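Local atomic coordinates of Card1 endonuclease domain-containing protein (Vibrio cholerae, PDB entry 1XMX), a protein that is of unknown function but carries a Card1-like endonuclease domain of the PDDEXK clan and may bind nucleic acid. Residues T19-H24 with D48-R53. Sequence-based numbering, arbitrary orientation.
Sequences TPLLDH and DVLNKR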
loop_
_atom_site.group_PDB
_atom_site.type_symbol
_atom_site.label_atom_id
_atom_site.label_comp_id
_atom_site.label_asym_id
_atom_site.label_seq_id
_atom_site.Cartn_x
_atom_site.Cartn_y
_atom_site.Cartn_z
ATOM N N THR A 19 -7.416 -11.382 -6.955
ATOM C CA THR A 19 -6.108 -12.044 -6.845
ATOM C C THR A 19 -6.026 -13.525 -7.345
ATOM O O THR A 19 -5.009 -13.914 -7.888
ATOM C CB THR A 19 -5.487 -11.844 -5.458
ATOM O OG1 THR A 19 -6.335 -12.397 -4.455
ATOM C CG2 THR A 19 -5.304 -10.338 -5.151
ATOM N N PRO A 20 -7.064 -14.364 -7.100
ATOM C CA PRO A 20 -7.098 -15.651 -7.762
ATOM C C PRO A 20 -6.973 -15.607 -9.297
ATOM O O PRO A 20 -6.330 -16.504 -9.889
ATOM C CB PRO A 20 -8.471 -16.209 -7.356
ATOM C CG PRO A 20 -8.729 -15.536 -5.969
ATOM C CD PRO A 20 -8.207 -14.185 -6.161
ATOM N N LEU A 21 -7.556 -14.607 -9.943
ATOM C CA LEU A 21 -7.436 -14.508 -11.418
ATOM C C LEU A 21 -6.090 -14.003 -11.891
ATOM O O LEU A 21 -5.761 -14.152 -13.051
ATOM C CB LEU A 21 -8.561 -13.607 -11.974
ATOM C CG LEU A 21 -10.005 -14.182 -11.776
ATOM C CD1 LEU A 21 -10.997 -13.087 -11.900
ATOM C CD2 LEU A 21 -10.335 -15.340 -12.769
ATOM N N LEU A 22 -5.328 -13.341 -11.022
ATOM C CA LEU A 22 -3.998 -12.892 -11.384
ATOM C C LEU A 22 -2.900 -13.950 -11.173
ATOM O O LEU A 22 -1.732 -13.760 -11.601
ATOM C CB LEU A 22 -3.647 -11.577 -10.633
ATOM C CG LEU A 22 -4.600 -10.386 -10.761
ATOM C CD1 LEU A 22 -4.048 -9.191 -10.025
ATOM C CD2 LEU A 22 -4.879 -10.023 -12.249
ATOM N N ASP A 23 -3.251 -15.020 -10.453
ATOM C CA ASP A 23 -2.311 -16.073 -10.078
ATOM C C ASP A 23 -2.099 -16.756 -11.406
ATOM O O ASP A 23 -3.056 -17.082 -12.115
ATOM C CB ASP A 23 -3.041 -17.046 -9.113
ATOM C CG ASP A 23 -2.163 -18.105 -8.549
ATOM O OD1 ASP A 23 -1.452 -18.828 -9.281
ATOM O OD2 ASP A 23 -2.110 -18.195 -7.317
ATOM N N HIS A 24 -0.857 -17.036 -11.748
ATOM C CA HIS A 24 -0.575 -17.670 -13.051
ATOM C C HIS A 24 -1.102 -19.087 -13.143
ATOM O O HIS A 24 -1.185 -19.632 -14.258
ATOM C CB HIS A 24 0.943 -17.734 -13.280
ATOM C CG HIS A 24 1.575 -16.395 -13.491
ATOM N ND1 HIS A 24 2.900 -16.242 -13.843
ATOM C CD2 HIS A 24 1.058 -15.151 -13.414
ATOM C CE1 HIS A 24 3.175 -14.953 -13.957
ATOM N NE2 HIS A 24 2.068 -14.274 -13.715
ATOM N N ASP A 48 -11.595 -2.567 -14.705
ATOM C CA ASP A 48 -10.361 -1.837 -15.157
ATOM C C ASP A 48 -9.070 -2.622 -14.844
ATOM O O ASP A 48 -8.171 -2.770 -15.670
ATOM C CB ASP A 48 -10.259 -0.465 -14.497
ATOM C CG ASP A 48 -11.349 0.468 -14.945
ATOM O OD1 ASP A 48 -11.995 0.147 -15.977
ATOM O OD2 ASP A 48 -11.572 1.520 -14.263
ATOM N N VAL A 49 -8.992 -3.142 -13.637
ATOM C CA VAL A 49 -7.836 -3.923 -13.247
ATOM C C VAL A 49 -7.777 -5.264 -14.052
ATOM O O VAL A 49 -6.721 -5.649 -14.624
ATOM C CB VAL A 49 -7.938 -4.206 -11.759
ATOM C CG1 VAL A 49 -6.951 -5.303 -11.329
ATOM C CG2 VAL A 49 -7.823 -2.893 -10.954
ATOM N N LEU A 50 -8.890 -5.988 -14.106
ATOM C CA LEU A 50 -8.829 -7.354 -14.746
ATOM C C LEU A 50 -8.737 -7.220 -16.226
ATOM O O LEU A 50 -7.958 -7.941 -16.835
ATOM C CB LEU A 50 -10.016 -8.262 -14.384
ATOM C CG LEU A 50 -9.928 -8.735 -12.912
ATOM C CD1 LEU A 50 -11.339 -9.127 -12.386
ATOM C CD2 LEU A 50 -8.905 -9.851 -12.652
ATOM N N ASN A 51 -9.527 -6.315 -16.813
ATOM C CA ASN A 51 -9.505 -6.146 -18.281
ATOM C C ASN A 51 -8.118 -5.811 -18.842
ATOM O O ASN A 51 -7.790 -6.282 -19.956
ATOM C CB ASN A 51 -10.519 -5.108 -18.796
ATOM C CG ASN A 51 -11.980 -5.576 -18.686
ATOM O OD1 ASN A 51 -12.914 -4.767 -18.908
ATOM N ND2 ASN A 51 -12.194 -6.859 -18.341
ATOM N N LYS A 52 -7.338 -5.010 -18.086
ATOM C CA LYS A 52 -5.900 -4.721 -18.344
ATOM C C LYS A 52 -5.135 -6.000 -18.670
ATOM O O LYS A 52 -4.251 -5.986 -19.511
ATOM C CB LYS A 52 -5.164 -4.146 -17.116
ATOM C CG LYS A 52 -5.141 -2.627 -16.877
ATOM C CD LYS A 52 -4.069 -2.339 -15.780
ATOM C CE LYS A 52 -4.401 -1.169 -14.826
ATOM N NZ LYS A 52 -3.407 0.003 -14.939
ATOM N N ARG A 53 -5.461 -7.076 -17.951
ATOM C CA ARG A 53 -4.829 -8.382 -18.138
ATOM C C ARG A 53 -5.573 -9.269 -19.072
ATOM O O ARG A 53 -5.291 -10.467 -19.115
ATOM C CB ARG A 53 -4.736 -9.130 -16.839
ATOM C CG ARG A 53 -3.663 -8.615 -15.948
ATOM C CD ARG A 53 -4.126 -7.572 -15.017
ATOM N NE ARG A 53 -3.094 -7.430 -14.012
ATOM C CZ ARG A 53 -2.998 -6.406 -13.177
ATOM N NH1 ARG A 53 -3.887 -5.427 -13.240
ATOM N NH2 ARG A 53 -2.004 -6.355 -12.297
#
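Leu-21 and Leu-22, in the last turn of helix 15-22, pack against Leu-50 and Arg-53 at and just beyond the C-terminal end of helix 40-52, burying 205 Å² in all. Val-49 stands at the margin, its side chain coming no closer than 5.0 Å to the other segment; its carbonyl O instead anchors Arg-53 within the same segment. Leu-50 carries the apolar part. Its side chain runs at about a right angle to that of Leu-21, and its CD2 methyl lies 3.8 Å from CB of Leu-21, with the CD1 methyl of Leu-21 almost as near. The same CD2 is 4.0 Å from CD2 of Leu-22, so one methyl of Leu-50 touches both leucines.

Arg-53, just beyond the helix, closes the contact. Its chain turns about the CB-CG bond (chi2 91°), which carries the guanidinium back toward the last helical turn, where NH1 donates to the carbonyl O of Val-49 (3.2 Å, N-H...O angle 156°). Leu-22 packs along the bent chain: its CD2 sits 3.6 Å from NE and also meets CD of Arg-53, while its CD1 lies over one guanidinium face, 4.0 Å above the plane and displaced toward the rim. The bond to Val-49 and a salt bridge from NH2 to Asp-146 restrain the group's rotation, and the carboxylate probably offsets its charge beside the leucine.

Both helices cover one face of the parallel part of a mixed sheet in an alpha/beta domain. Beneath them, Ile-31 of strand 30-35 touches both Leu-21 and Leu-50; Phe-33 extends the floor under Leu-50, and His-6 of strand 4-9 that under Leu-21. Helix 144-150 packs on Val-49 and supplies Asp-146, while Arg-141 and Ile-142, in the loop before it, rest against Leu-22.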